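Long-range contacts in haloacid dehalogenase-like hydrolase (Bacteroides thetaiotaomicron, PDB 2RBK), which probably acts as a magnesium-dependent phosphatase of the haloacid dehalogenase superfamily and here holds a vanadate in place of the phosphoryl group in transfer: residues A[206-211]-A[220-225]; A[214-219]-A[233-238]; A[64-69]-A[190-195]; A[69-74]-A[184-189]; A[23-28]-A[249-254]. One frame throughout, in Å; residues are numbered along the deposited sequence. Where two conformers were deposited one is given.

Interaction 1: residues A[206-211]-A[220-225]; sequences TMSFGD and RHAAIG. With MG (magnesium ion), chain B.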
# COMPACT_ATOMS: atom_id res chain seq x y z
N THR A 206 -14.45 -3.70 11.22
CA THR A 206 -13.52 -3.66 10.10
C THR A 206 -12.93 -5.03 9.78
O THR A 206 -12.74 -5.87 10.68
CB THR A 206 -12.37 -2.68 10.38
OG1 THR A 206 -11.61 -3.08 11.52
CG2 THR A 206 -12.90 -1.27 10.58
N MET A 207 -12.55 -5.21 8.53
CA MET A 207 -11.85 -6.40 8.06
C MET A 207 -10.79 -5.94 7.07
O MET A 207 -11.09 -5.15 6.17
CB MET A 207 -12.82 -7.36 7.39
CG MET A 207 -12.19 -8.69 6.93
SD MET A 207 -13.39 -9.83 6.23
CE MET A 207 -14.24 -10.35 7.73
N SER A 208 -9.58 -6.47 7.20
CA SER A 208 -8.48 -6.12 6.29
C SER A 208 -7.94 -7.39 5.63
O SER A 208 -8.07 -8.50 6.16
CB SER A 208 -7.38 -5.38 7.04
OG SER A 208 -6.83 -6.22 8.04
N PHE A 209 -7.32 -7.20 4.46
CA PHE A 209 -6.81 -8.24 3.61
C PHE A 209 -5.43 -7.84 3.12
O PHE A 209 -5.30 -6.75 2.55
CB PHE A 209 -7.71 -8.48 2.40
CG PHE A 209 -9.15 -8.83 2.70
CD1 PHE A 209 -10.05 -7.86 3.09
CD2 PHE A 209 -9.61 -10.13 2.57
CE1 PHE A 209 -11.37 -8.17 3.33
CE2 PHE A 209 -10.93 -10.44 2.83
CZ PHE A 209 -11.83 -9.47 3.20
N GLY A 210 -4.44 -8.72 3.27
CA GLY A 210 -3.10 -8.38 2.80
C GLY A 210 -2.22 -9.57 2.63
O GLY A 210 -2.52 -10.70 3.05
N ASP A 211 -1.07 -9.31 1.98
CA ASP A 211 -0.10 -10.33 1.68
C ASP A 211 1.31 -9.95 2.13
O ASP A 211 2.17 -10.82 1.93
CB ASP A 211 0.01 -10.64 0.16
CG ASP A 211 0.69 -9.53 -0.59
OD1 ASP A 211 0.32 -8.36 -0.31
OD2 ASP A 211 1.61 -9.81 -1.40
N ARG A 220 -3.34 -6.67 12.15
CA ARG A 220 -3.48 -6.71 13.60
C ARG A 220 -4.56 -5.74 14.06
O ARG A 220 -5.28 -6.01 15.03
CB ARG A 220 -2.13 -6.44 14.26
CG ARG A 220 -1.14 -7.57 14.10
CD ARG A 220 0.07 -7.48 15.03
NE ARG A 220 1.01 -8.57 14.79
CZ ARG A 220 0.95 -9.84 15.16
NH1 ARG A 220 -0.13 -10.22 15.87
NH2 ARG A 220 1.90 -10.71 14.85
N HIS A 221 -4.69 -4.57 13.42
CA HIS A 221 -5.54 -3.50 13.90
C HIS A 221 -6.99 -3.69 13.56
O HIS A 221 -7.89 -3.37 14.38
CB HIS A 221 -5.02 -2.18 13.35
CG HIS A 221 -5.71 -0.94 13.88
ND1 HIS A 221 -5.69 -0.64 15.23
CD2 HIS A 221 -6.35 0.06 13.19
CE1 HIS A 221 -6.35 0.53 15.34
NE2 HIS A 221 -6.72 0.96 14.16
N ALA A 222 -7.30 -4.14 12.35
CA ALA A 222 -8.67 -4.42 11.98
C ALA A 222 -9.26 -5.48 12.90
O ALA A 222 -8.55 -6.29 13.49
CB ALA A 222 -8.75 -4.87 10.54
N ALA A 223 -10.60 -5.49 13.04
CA ALA A 223 -11.22 -6.50 13.87
C ALA A 223 -10.87 -7.91 13.40
O ALA A 223 -10.63 -8.83 14.22
CB ALA A 223 -12.72 -6.29 14.00
N ILE A 224 -10.88 -8.11 12.09
CA ILE A 224 -10.56 -9.38 11.45
C ILE A 224 -9.52 -9.08 10.40
O ILE A 224 -9.81 -8.28 9.48
CB ILE A 224 -11.78 -10.07 10.88
CG1 ILE A 224 -12.84 -10.37 11.96
CG2 ILE A 224 -11.35 -11.34 10.13
CD1 ILE A 224 -14.18 -10.77 11.42
N GLY A 225 -8.38 -9.72 10.47
CA GLY A 225 -7.33 -9.61 9.45
C GLY A 225 -7.19 -10.91 8.67
O GLY A 225 -7.13 -11.99 9.31
MG MG B . 0.73 -6.53 -1.17
O HOH W 1 2.60 -7.26 -1.74
O HOH W 2 1.33 -5.88 0.72

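Interaction 2: residues A[214-219]-A[233-238]; sequences NDISML and EDVKAA. With VN4 (oxido(dioxo)vanadium), chain C.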
# COMPACT_ATOMS: atom_id res chain seq x y z
N ASN A 214 4.03 -4.72 4.91
CA ASN A 214 3.42 -3.43 5.15
C ASN A 214 1.91 -3.51 5.43
O ASN A 214 1.28 -2.49 5.63
CB ASN A 214 3.67 -2.43 4.01
CG ASN A 214 2.94 -2.74 2.70
OD1 ASN A 214 2.71 -3.93 2.45
ND2 ASN A 214 2.67 -1.75 1.85
N ASP A 215 1.37 -4.76 5.46
CA ASP A 215 0.02 -5.01 5.85
C ASP A 215 -0.10 -5.46 7.30
O ASP A 215 -1.22 -5.56 7.81
CB ASP A 215 -0.61 -6.09 4.96
CG ASP A 215 -0.61 -5.70 3.50
OD1 ASP A 215 -0.99 -4.50 3.26
OD2 ASP A 215 -0.30 -6.54 2.64
N ILE A 216 1.01 -5.80 7.94
CA ILE A 216 0.92 -6.39 9.28
C ILE A 216 0.18 -5.48 10.25
O ILE A 216 -0.65 -5.96 11.02
CB ILE A 216 2.34 -6.79 9.76
CG1 ILE A 216 2.78 -8.04 9.02
CG2 ILE A 216 2.41 -6.96 11.26
CD1 ILE A 216 4.26 -8.43 9.24
N SER A 217 0.48 -4.17 10.23
CA SER A 217 -0.20 -3.32 11.22
C SER A 217 -1.70 -3.31 10.96
O SER A 217 -2.48 -3.33 11.94
CB SER A 217 0.38 -1.95 11.31
OG SER A 217 0.22 -1.21 10.13
N MET A 218 -2.16 -3.28 9.73
CA MET A 218 -3.62 -3.30 9.50
C MET A 218 -4.24 -4.68 9.72
O MET A 218 -5.44 -4.73 10.04
CB MET A 218 -4.04 -2.72 8.15
CG MET A 218 -3.76 -3.54 6.91
SD MET A 218 -4.69 -2.86 5.53
CE MET A 218 -4.28 -4.05 4.25
N LEU A 219 -3.50 -5.76 9.53
CA LEU A 219 -3.98 -7.11 9.83
C LEU A 219 -4.23 -7.24 11.35
O LEU A 219 -5.20 -7.88 11.76
CB LEU A 219 -3.02 -8.16 9.34
CG LEU A 219 -2.98 -8.30 7.82
CD1 LEU A 219 -1.81 -9.15 7.33
CD2 LEU A 219 -4.26 -8.88 7.27
N GLU A 233 5.33 -16.18 6.55
CA GLU A 233 4.80 -16.64 7.84
C GLU A 233 4.54 -15.49 8.80
O GLU A 233 3.53 -15.59 9.54
CB GLU A 233 5.79 -17.67 8.42
CG GLU A 233 5.18 -18.47 9.53
CD GLU A 233 6.09 -19.60 9.97
OE1 GLU A 233 5.50 -20.61 10.48
OE2 GLU A 233 7.32 -19.58 9.85
N ASP A 234 5.32 -14.44 8.82
CA ASP A 234 5.07 -13.35 9.78
C ASP A 234 3.78 -12.61 9.42
O ASP A 234 3.09 -12.10 10.30
CB ASP A 234 6.23 -12.40 9.92
CG ASP A 234 6.62 -11.62 8.70
OD1 ASP A 234 6.47 -12.06 7.56
OD2 ASP A 234 7.12 -10.48 8.91
N VAL A 235 3.46 -12.50 8.15
CA VAL A 235 2.22 -11.85 7.71
C VAL A 235 1.05 -12.75 8.12
O VAL A 235 0.04 -12.28 8.68
CB VAL A 235 2.25 -11.61 6.21
CG1 VAL A 235 0.89 -11.06 5.75
CG2 VAL A 235 3.37 -10.70 5.82
N LYS A 236 1.15 -14.06 7.88
CA LYS A 236 0.10 -15.00 8.28
C LYS A 236 -0.11 -14.95 9.79
O LYS A 236 -1.24 -15.00 10.26
CB LYS A 236 0.45 -16.40 7.85
CG LYS A 236 0.41 -16.57 6.33
CD LYS A 236 0.68 -17.99 5.89
CE LYS A 236 0.55 -18.23 4.46
NZ LYS A 236 0.80 -19.66 4.06
N ALA A 237 0.95 -14.83 10.57
CA ALA A 237 0.85 -14.81 11.99
C ALA A 237 0.16 -13.56 12.51
O ALA A 237 -0.45 -13.63 13.58
CB ALA A 237 2.22 -14.96 12.65
N ALA A 238 0.25 -12.45 11.80
CA ALA A 238 -0.43 -11.21 12.16
C ALA A 238 -1.93 -11.24 11.86
O ALA A 238 -2.70 -10.42 12.39
CB ALA A 238 0.18 -10.03 11.40
V VN4 C . 0.16 -3.07 -1.68
O1 VN4 C . -0.98 -2.56 -2.78
O2 VN4 C . 0.98 -4.62 -1.89
O3 VN4 C . 1.14 -1.96 -0.60
O HOH W 3 1.41 -2.07 -3.08

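Interaction 3: residues A[64-69]-A[190-195]; sequences GYITMN and KGIDEI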
# COMPACT_ATOMS: atom_id res chain seq x y z
N GLY A 64 -13.34 4.46 -1.16
CA GLY A 64 -12.29 5.37 -0.69
C GLY A 64 -10.95 4.69 -0.78
O GLY A 64 -10.85 3.48 -0.99
N TYR A 65 -9.91 5.51 -0.57
CA TYR A 65 -8.55 5.12 -0.75
C TYR A 65 -7.65 5.54 0.40
O TYR A 65 -7.63 6.72 0.79
CB TYR A 65 -7.94 5.74 -2.04
CG TYR A 65 -8.55 5.23 -3.32
CD1 TYR A 65 -9.77 5.71 -3.79
CD2 TYR A 65 -7.89 4.29 -4.10
CE1 TYR A 65 -10.33 5.25 -4.96
CE2 TYR A 65 -8.43 3.81 -5.28
CZ TYR A 65 -9.65 4.31 -5.70
OH TYR A 65 -10.19 3.82 -6.87
N ILE A 66 -6.86 4.58 0.84
CA ILE A 66 -5.70 4.78 1.67
C ILE A 66 -4.51 4.52 0.77
O ILE A 66 -4.34 3.40 0.29
CB ILE A 66 -5.73 3.78 2.89
CG1 ILE A 66 -6.90 4.07 3.81
CG2 ILE A 66 -4.37 3.76 3.59
CD1 ILE A 66 -7.27 2.83 4.60
N THR A 67 -3.73 5.56 0.49
CA THR A 67 -2.56 5.44 -0.39
C THR A 67 -1.32 5.84 0.36
O THR A 67 -1.37 6.39 1.47
CB THR A 67 -2.75 6.29 -1.68
OG1 THR A 67 -2.59 7.69 -1.37
CG2 THR A 67 -4.07 6.02 -2.35
N MET A 68 -0.17 5.53 -0.25
CA MET A 68 1.11 5.84 0.38
C MET A 68 1.13 5.36 1.86
O MET A 68 1.58 6.07 2.77
CB MET A 68 1.48 7.32 0.26
CG MET A 68 1.65 7.72 -1.16
SD MET A 68 2.48 9.27 -1.42
CE MET A 68 1.16 10.30 -2.09
N ASN A 69 0.65 4.15 2.07
CA ASN A 69 0.75 3.51 3.39
C ASN A 69 0.07 4.31 4.48
O ASN A 69 0.46 4.26 5.63
CB ASN A 69 2.22 3.25 3.79
CG ASN A 69 2.83 2.19 2.94
OD1 ASN A 69 2.51 1.02 3.10
ND2 ASN A 69 3.65 2.57 1.96
N LYS A 190 -3.19 3.65 10.40
CA LYS A 190 -3.64 5.05 10.44
C LYS A 190 -4.68 5.29 9.39
O LYS A 190 -5.68 5.99 9.61
CB LYS A 190 -2.43 5.98 10.21
CG LYS A 190 -2.74 7.46 10.00
CD LYS A 190 -3.40 8.10 11.14
CE LYS A 190 -3.30 9.64 11.04
NZ LYS A 190 -4.04 10.35 12.13
N GLY A 191 -4.48 4.73 8.18
CA GLY A 191 -5.45 4.89 7.13
C GLY A 191 -6.82 4.33 7.52
O GLY A 191 -7.84 4.98 7.28
N ILE A 192 -6.83 3.14 8.14
CA ILE A 192 -8.10 2.60 8.60
C ILE A 192 -8.78 3.55 9.54
O ILE A 192 -9.96 3.85 9.44
CB ILE A 192 -7.92 1.20 9.26
CG1 ILE A 192 -7.60 0.18 8.16
CG2 ILE A 192 -9.14 0.84 10.07
CD1 ILE A 192 -7.41 -1.25 8.65
N ASP A 193 -8.01 4.08 10.51
CA ASP A 193 -8.59 4.98 11.50
C ASP A 193 -9.21 6.20 10.84
O ASP A 193 -10.28 6.64 11.23
CB ASP A 193 -7.52 5.41 12.49
CG ASP A 193 -7.08 4.32 13.44
OD1 ASP A 193 -7.83 3.30 13.54
OD2 ASP A 193 -6.01 4.53 14.05
N GLU A 194 -8.54 6.75 9.84
CA GLU A 194 -9.05 7.96 9.16
C GLU A 194 -10.30 7.65 8.37
O GLU A 194 -11.28 8.39 8.41
CB GLU A 194 -7.94 8.57 8.30
CG GLU A 194 -6.79 9.12 9.14
CD GLU A 194 -7.19 10.27 10.02
OE1 GLU A 194 -8.12 11.02 9.64
OE2 GLU A 194 -6.59 10.43 11.11
N ILE A 195 -10.30 6.54 7.63
CA ILE A 195 -11.48 6.18 6.86
C ILE A 195 -12.68 5.93 7.77
O ILE A 195 -13.77 6.43 7.51
CB ILE A 195 -11.21 4.96 5.99
CG1 ILE A 195 -10.22 5.29 4.82
CG2 ILE A 195 -12.48 4.27 5.50
CD1 ILE A 195 -10.84 6.09 3.69

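Interaction 4: residues A[69-74]-A[184-189]; sequences NGAYCF and KGDTKQ. With VN4 (oxido(dioxo)vanadium), chain C.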
# COMPACT_ATOMS: atom_id res chain seq x y z
N ASN A 69 0.65 4.15 2.07
CA ASN A 69 0.75 3.51 3.39
C ASN A 69 0.07 4.31 4.48
O ASN A 69 0.46 4.26 5.63
CB ASN A 69 2.22 3.25 3.79
CG ASN A 69 2.83 2.19 2.94
OD1 ASN A 69 2.51 1.02 3.10
ND2 ASN A 69 3.65 2.57 1.96
N GLY A 70 -1.02 5.03 4.13
CA GLY A 70 -1.73 5.86 5.10
C GLY A 70 -1.39 7.30 5.10
O GLY A 70 -2.11 8.10 5.74
N ALA A 71 -0.34 7.70 4.39
CA ALA A 71 0.09 9.10 4.35
C ALA A 71 -0.77 9.97 3.43
O ALA A 71 -0.63 11.21 3.42
CB ALA A 71 1.55 9.23 3.95
N TYR A 72 -1.70 9.39 2.66
CA TYR A 72 -2.54 10.18 1.79
C TYR A 72 -3.88 9.45 1.60
O TYR A 72 -3.91 8.42 0.90
CB TYR A 72 -1.86 10.51 0.48
CG TYR A 72 -2.55 11.56 -0.33
CD1 TYR A 72 -2.26 12.89 -0.08
CD2 TYR A 72 -3.43 11.22 -1.33
CE1 TYR A 72 -2.87 13.89 -0.79
CE2 TYR A 72 -4.03 12.22 -2.05
CZ TYR A 72 -3.76 13.55 -1.80
OH TYR A 72 -4.33 14.55 -2.57
N CYS A 73 -4.95 9.92 2.24
CA CYS A 73 -6.21 9.23 2.26
C CYS A 73 -7.31 10.12 1.71
O CYS A 73 -7.35 11.31 2.07
CB CYS A 73 -6.55 8.82 3.69
SG CYS A 73 -5.35 7.73 4.49
N PHE A 74 -8.20 9.55 0.89
CA PHE A 74 -9.26 10.35 0.29
C PHE A 74 -10.50 9.50 0.03
O PHE A 74 -10.43 8.29 -0.11
CB PHE A 74 -8.78 11.06 -0.98
CG PHE A 74 -8.17 10.15 -2.02
CD1 PHE A 74 -8.95 9.61 -3.06
CD2 PHE A 74 -6.81 9.82 -1.99
CE1 PHE A 74 -8.36 8.78 -4.02
CE2 PHE A 74 -6.24 9.03 -2.96
CZ PHE A 74 -7.02 8.51 -3.99
N LYS A 184 6.03 9.75 10.78
CA LYS A 184 5.71 9.10 12.03
C LYS A 184 4.26 8.72 12.13
O LYS A 184 3.37 9.54 12.01
CB LYS A 184 6.05 10.06 13.19
CG LYS A 184 5.70 9.69 14.60
CD LYS A 184 6.81 8.73 15.06
CE LYS A 184 6.69 8.48 16.55
NZ LYS A 184 7.52 7.25 16.80
N GLY A 185 4.02 7.41 12.40
CA GLY A 185 2.69 6.92 12.61
C GLY A 185 1.92 6.59 11.35
O GLY A 185 0.86 5.98 11.46
N ASP A 186 2.42 6.94 10.16
CA ASP A 186 1.68 6.72 8.93
C ASP A 186 1.94 5.34 8.38
O ASP A 186 2.90 5.08 7.68
CB ASP A 186 2.04 7.81 7.93
CG ASP A 186 1.55 9.16 8.47
OD1 ASP A 186 0.51 9.19 9.16
OD2 ASP A 186 2.28 10.13 8.25
N THR A 187 1.05 4.42 8.74
CA THR A 187 0.95 3.07 8.23
C THR A 187 -0.49 2.81 7.81
O THR A 187 -1.37 3.65 8.08
CB THR A 187 1.36 1.96 9.24
OG1 THR A 187 0.36 1.83 10.19
CG2 THR A 187 2.68 2.33 9.93
N LYS A 188 -0.75 1.67 7.21
CA LYS A 188 -2.14 1.43 6.81
C LYS A 188 -3.11 1.44 7.98
O LYS A 188 -4.31 1.69 7.77
CB LYS A 188 -2.22 0.15 6.00
CG LYS A 188 -1.52 0.21 4.66
CD LYS A 188 -1.54 -1.08 3.93
CE LYS A 188 -0.66 -1.03 2.68
NZ LYS A 188 -0.83 -2.23 1.80
N GLN A 189 -2.65 1.11 9.18
CA GLN A 189 -3.51 1.22 10.38
C GLN A 189 -4.05 2.61 10.57
O GLN A 189 -5.23 2.81 10.93
CB GLN A 189 -2.73 0.78 11.64
CG GLN A 189 -3.10 1.29 12.98
CD GLN A 189 -2.37 0.64 14.12
OE1 GLN A 189 -1.49 -0.20 13.89
NE2 GLN A 189 -2.74 0.95 15.37
V VN4 C . 0.16 -3.07 -1.68
O1 VN4 C . -0.98 -2.56 -2.78
O2 VN4 C . 0.98 -4.62 -1.89
O3 VN4 C . 1.14 -1.96 -0.60
O HOH W 4 1.71 0.32 5.88
O HOH W 3 1.41 -2.07 -3.08

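Interaction 5: residues A[23-28]-A[249-254]; sequences SSTIEA and DGISKA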
# COMPACT_ATOMS: atom_id res chain seq x y z
N SER A 23 -11.13 -13.23 -11.40
CA SER A 23 -12.55 -13.04 -11.69
C SER A 23 -13.42 -13.20 -10.46
O SER A 23 -14.39 -12.47 -10.30
CB SER A 23 -12.91 -14.01 -12.80
OG SER A 23 -12.84 -15.35 -12.47
N SER A 24 -13.09 -14.14 -9.60
CA SER A 24 -13.92 -14.35 -8.42
C SER A 24 -13.79 -13.20 -7.41
O SER A 24 -14.72 -13.00 -6.61
CB SER A 24 -13.67 -15.67 -7.75
OG SER A 24 -12.35 -15.70 -7.23
N THR A 25 -12.71 -12.47 -7.47
CA THR A 25 -12.56 -11.28 -6.64
C THR A 25 -13.52 -10.19 -7.08
O THR A 25 -14.18 -9.54 -6.26
CB THR A 25 -11.10 -10.78 -6.61
OG1 THR A 25 -10.37 -11.83 -6.01
CG2 THR A 25 -10.95 -9.49 -5.87
N ILE A 26 -13.59 -9.96 -8.38
CA ILE A 26 -14.54 -8.97 -8.88
C ILE A 26 -15.96 -9.37 -8.50
O ILE A 26 -16.74 -8.51 -8.03
CB ILE A 26 -14.35 -8.75 -10.38
CG1 ILE A 26 -12.97 -8.23 -10.75
CG2 ILE A 26 -15.44 -7.75 -10.83
CD1 ILE A 26 -12.55 -8.44 -12.20
N GLU A 27 -16.32 -10.63 -8.67
CA GLU A 27 -17.68 -11.09 -8.29
C GLU A 27 -17.92 -10.91 -6.80
O GLU A 27 -19.02 -10.49 -6.39
CB GLU A 27 -17.79 -12.59 -8.68
CG GLU A 27 -17.87 -12.72 -10.19
CD GLU A 27 -17.65 -14.11 -10.70
OE1 GLU A 27 -17.41 -15.06 -9.93
OE2 GLU A 27 -17.74 -14.27 -11.92
N ALA A 28 -16.95 -11.22 -5.95
CA ALA A 28 -17.11 -11.08 -4.52
C ALA A 28 -17.33 -9.63 -4.13
O ALA A 28 -18.16 -9.33 -3.26
CB ALA A 28 -15.87 -11.68 -3.81
N ASP A 249 -8.80 -18.26 -5.64
CA ASP A 249 -10.04 -17.65 -5.12
C ASP A 249 -9.88 -17.21 -3.66
O ASP A 249 -10.87 -17.19 -2.93
CB ASP A 249 -11.23 -18.58 -5.28
CG ASP A 249 -11.39 -19.09 -6.70
OD1 ASP A 249 -11.77 -18.29 -7.54
OD2 ASP A 249 -11.05 -20.25 -7.04
N GLY A 250 -8.69 -16.80 -3.22
CA GLY A 250 -8.50 -16.47 -1.81
C GLY A 250 -9.44 -15.40 -1.30
O GLY A 250 -9.98 -15.55 -0.18
N ILE A 251 -9.62 -14.31 -2.03
CA ILE A 251 -10.50 -13.25 -1.49
C ILE A 251 -11.92 -13.73 -1.36
O ILE A 251 -12.58 -13.57 -0.33
CB ILE A 251 -10.38 -11.96 -2.36
CG1 ILE A 251 -9.00 -11.34 -2.29
CG2 ILE A 251 -11.48 -11.00 -1.96
CD1 ILE A 251 -8.60 -10.86 -0.94
N SER A 252 -12.46 -14.32 -2.45
CA SER A 252 -13.84 -14.78 -2.44
C SER A 252 -14.08 -15.81 -1.34
O SER A 252 -15.06 -15.75 -0.59
CB SER A 252 -14.19 -15.34 -3.82
OG SER A 252 -15.48 -15.92 -3.80
N LYS A 253 -13.16 -16.76 -1.21
CA LYS A 253 -13.29 -17.79 -0.18
C LYS A 253 -13.31 -17.18 1.20
O LYS A 253 -14.11 -17.63 2.07
CB LYS A 253 -12.16 -18.82 -0.29
CG LYS A 253 -12.34 -19.77 -1.46
CD LYS A 253 -11.06 -20.57 -1.64
CE LYS A 253 -11.22 -21.68 -2.70
NZ LYS A 253 -9.89 -22.28 -3.00
N ALA A 254 -12.47 -16.19 1.47
CA ALA A 254 -12.47 -15.56 2.78
C ALA A 254 -13.80 -14.85 3.06
O ALA A 254 -14.36 -14.93 4.15
CB ALA A 254 -11.29 -14.62 2.93
O HOH W 5 -11.20 -14.42 -5.10
O HOH W 6 -16.96 -14.70 -5.60

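Interaction 1: residues A[206-211]-A[220-225]
Thr206 OG1 has two hydrogen-bond partners: it accepts the backbone N-H of Ala223 (OG1 to N 3.0 Å, angle at hydrogen 158°) and is also bonded to Leu203 O. A chi1 of 62° sets OG1 between the backbone N and the carbonyl carbon, close to where residues 222-223 leave the preceding helix. A valine here would probably leave Ala223 N without this acceptor and Leu203 O without its hydroxyl mate, unsettling the turn into the next strand. Beyond it the strands run parallel, as neighbours in the beta-alpha-beta unit of the Rossmann-like core. Ile224 N donates to Thr206 O (3.2 Å), and Ile224 O receives Ser208 N at 2.9 Å, with Met207 CA adding a CH-O contact to the same oxygen at 3.1 Å. On the face bearing Met207 and Ile224, chi3 of -74° turns Met207 CE against Ile224 CD1 (3.7 Å), while Phe258 of helix 250-258 touches both side chains. On the face of Ser208, its OG lies 3.4 Å from Ala222 CB and bonds to Met218 O. Past the strand, Asp211 OD1 binds the magnesium ion at 2.1 Å, alongside Asp8 and Asp10. The buried hydroxyls of Thr206 and Ser208 thus both have polar partners, and the strand that carries them ends immediately before the metal ligand Asp211.

Interaction 2: residues A[214-219]-A[233-238]
Ile216 and Leu219 face Val235 and Ala238 where two short helices pack in the Rossmann-like core of the haloacid dehalogenase fold; the first is the crossover of a beta-alpha-beta unit, and helix 233-238 follows that unit's second strand. No hydrogen bond joins the segments. Asn214, ahead of the packed residues, serves the ligand: its ND2 donates to vanadate O3 at 2.9 Å, nearly straight at 164°. Asp215 turns its OD2 to the backbone N-H groups of Asp211 and Gly212, and its own carbonyl O accepts Leu219 N, which ties the metal-site loop to the helix. Ile216 is the broadest contact. A chi1 of -75° sets its CG1 anti to the carbonyl carbon, 4.1 Å from Val235 CA; the other branch, CG2, meets Ala238 CB at 3.8 Å. The terminal CD1 comes to 3.5 Å from Asp234 OD2, the two side chains crossing at about a right angle. An alanine here would probably open a gap beside Val235 and Ala238 and leave Asp234 OD2 without its methyl neighbour. Met218 turns elsewhere, onto Lys188 and Ile192 of helix 188-199. One turn after Asp215, Leu219 points back at the second helix: its CB sits 3.8 Å from Ala238 O, and its CD1 meets Val235 CG1 at 3.7 Å.

Interaction 3: residues A[64-69]-A[190-195]
Ile66 CD1 presses on the peptide group that joins Gly191 to Ile192, 3.3 Å from Gly191 C and 3.6 Å from Ile192 N. Its second branch, CG2, lies 3.9 Å from Gly191 CA. This close approach depends on the glycine, because a CB at that position would come within 2.4 Å of Ile66 CG2. One turn further along the helix, Ile195 completes the inner shell: the two isoleucines meet obliquely through their CG1 atoms, 3.7 Å apart. The chi2 of -74° at Ile195 brings its CD1 round toward the strand backbone, 4.4 Å from Tyr65 O. The axes of strand 64-67 and helix 190-195 are 8.7 Å apart and make an angle of 153°; the helix packs on one face of the central sheet, running roughly opposite to the strand.

The next shell is also apolar. Phe6 of strand 4-7 touches Ile66, Ile192 and Ile195 together, and Phe40 and Ile80 close on Ile195 from other strands of the sheet. Tyr65 points away from the helix and meets the ring of Phe74.

Polar groups lie outside this layer. Lys190 NZ forms a salt bridge with Glu194 OE2 at 2.7 Å, met on the anti side and 26° out of the carboxylate plane; Arg197 pairs with OE1, and Tyr81 makes a cation-pi contact with the lysine. Asp193 OD1 bonds to His221. With no hydrogen bond between strand and helix, the join rests on branched side chains fitted to a glycine, while the Lys190-Glu194 pair lies outside that apolar layer.

Interaction 4: residues A[69-74]-A[184-189]
The carboxamide of Asn69 is the flat group at the centre, and Lys188 CE approaches its OD1 off one side of the amide plane, at 3.8 Å. A water, tilted modestly to the other side of the plane, donates to OD1 at 3.0 Å, while Asn214 ND2 also bonds to this oxygen. At the other end of the amide, ND2 donates to Gln149 and Asp180, which would fix the flip of the group. The same water accepts Lys188 N (3.1 Å), so it bridges the two segments, which share no direct hydrogen bond. Gly70 allows the close passage: its CA is 3.7 Å from Thr187 O, where a CB would collide. Here the chain enters strand 72-75 through a classic beta bulge, Ala71 and Tyr72 both facing Thr67, while Thr187, opposite Asn69, N-caps helix 188-199 through a weak bond from Gln189 N to OG1, a hydroxyl also hydrogen-bonded to Ser217 OG. Ala71 CB rests 4.3 Å from Asp186 CB, and the carboxylate beyond bonds to Ser83 and Tyr81. Lys188 runs extended beyond CG into the active site, consistent with the basic residue that HAD enzymes place beside the phosphoryl site. Its NZ donates to vanadate O3 at 3.1 Å, pairs with Asp215 OD1 and bonds to Ala42 O.

Interaction 5: residues A[23-28]-A[249-254]
Ser24 and Asp249 make the direct hydrogen bond between these helices: Ser24 OG donates to Asp249 OD1 at 2.7 Å, using the anti lone pair of that oxygen. The serine hydroxyl sits between its backbone N and carbonyl carbon (chi1 66°), turned to the start of helix 250-258. Asp249 holds the N-cap position there, yet its carboxylate makes no capping bond and is instead engaged by the neighbouring helix.

Water-mediated bonds supply the rest of the polar contact. One water donates to Ser24 OG at 2.7 Å and to Thr25 OG1 at 2.9 Å, and accepts Ser252 N at 2.9 Å, so the N-H of Ser252, in the first turn, is linked through water to both hydroxyls of the other helix. A second water donates to Ser24 O and lies 2.6 Å from Ser252 OG.

In the packing, Ser252 CB lies 3.7 Å from Ser24 O, Ala28 CB is 4.0 Å from Ser252 CA, and Thr25 OG1 comes against Ile251 CB. With serine and alanine at these points, the axes come to 8.1 Å at 38°. Further out, Ile251 reaches Met228, Thr25 touches Leu13, and Ala28 lies against Ile261 at the chain end.

The contact joins the helix after the first strand to the last helix of the fold, and its chemistry is that of a hydrated seam: hydroxyls, one carboxylate and two bridging waters do much of the work.

Interactions 1 to 4 all touch one another, and interactions 2 and 4 reach the vanadate. Interactions 3 and 4, with centres 5 Å apart, share Asn69 and helix 188-199, while interactions 1 and 2, about 9 Å apart between centres, share helix 216-221. The two pairs meet at the active site: Lys188 NZ of interaction 4 reaches Asp215 OD1 of interaction 2 at 2.7 Å, and Lys188 and Asn214 both donate to vanadate O3. Interaction 1 adds the magnesium ligand Asp211. Interaction 5 lies apart, its centre about 26 Å from that of interaction 4, but it touches interaction 1 where Ile251 CD1 packs on Phe209 CD2 at 3.7 Å.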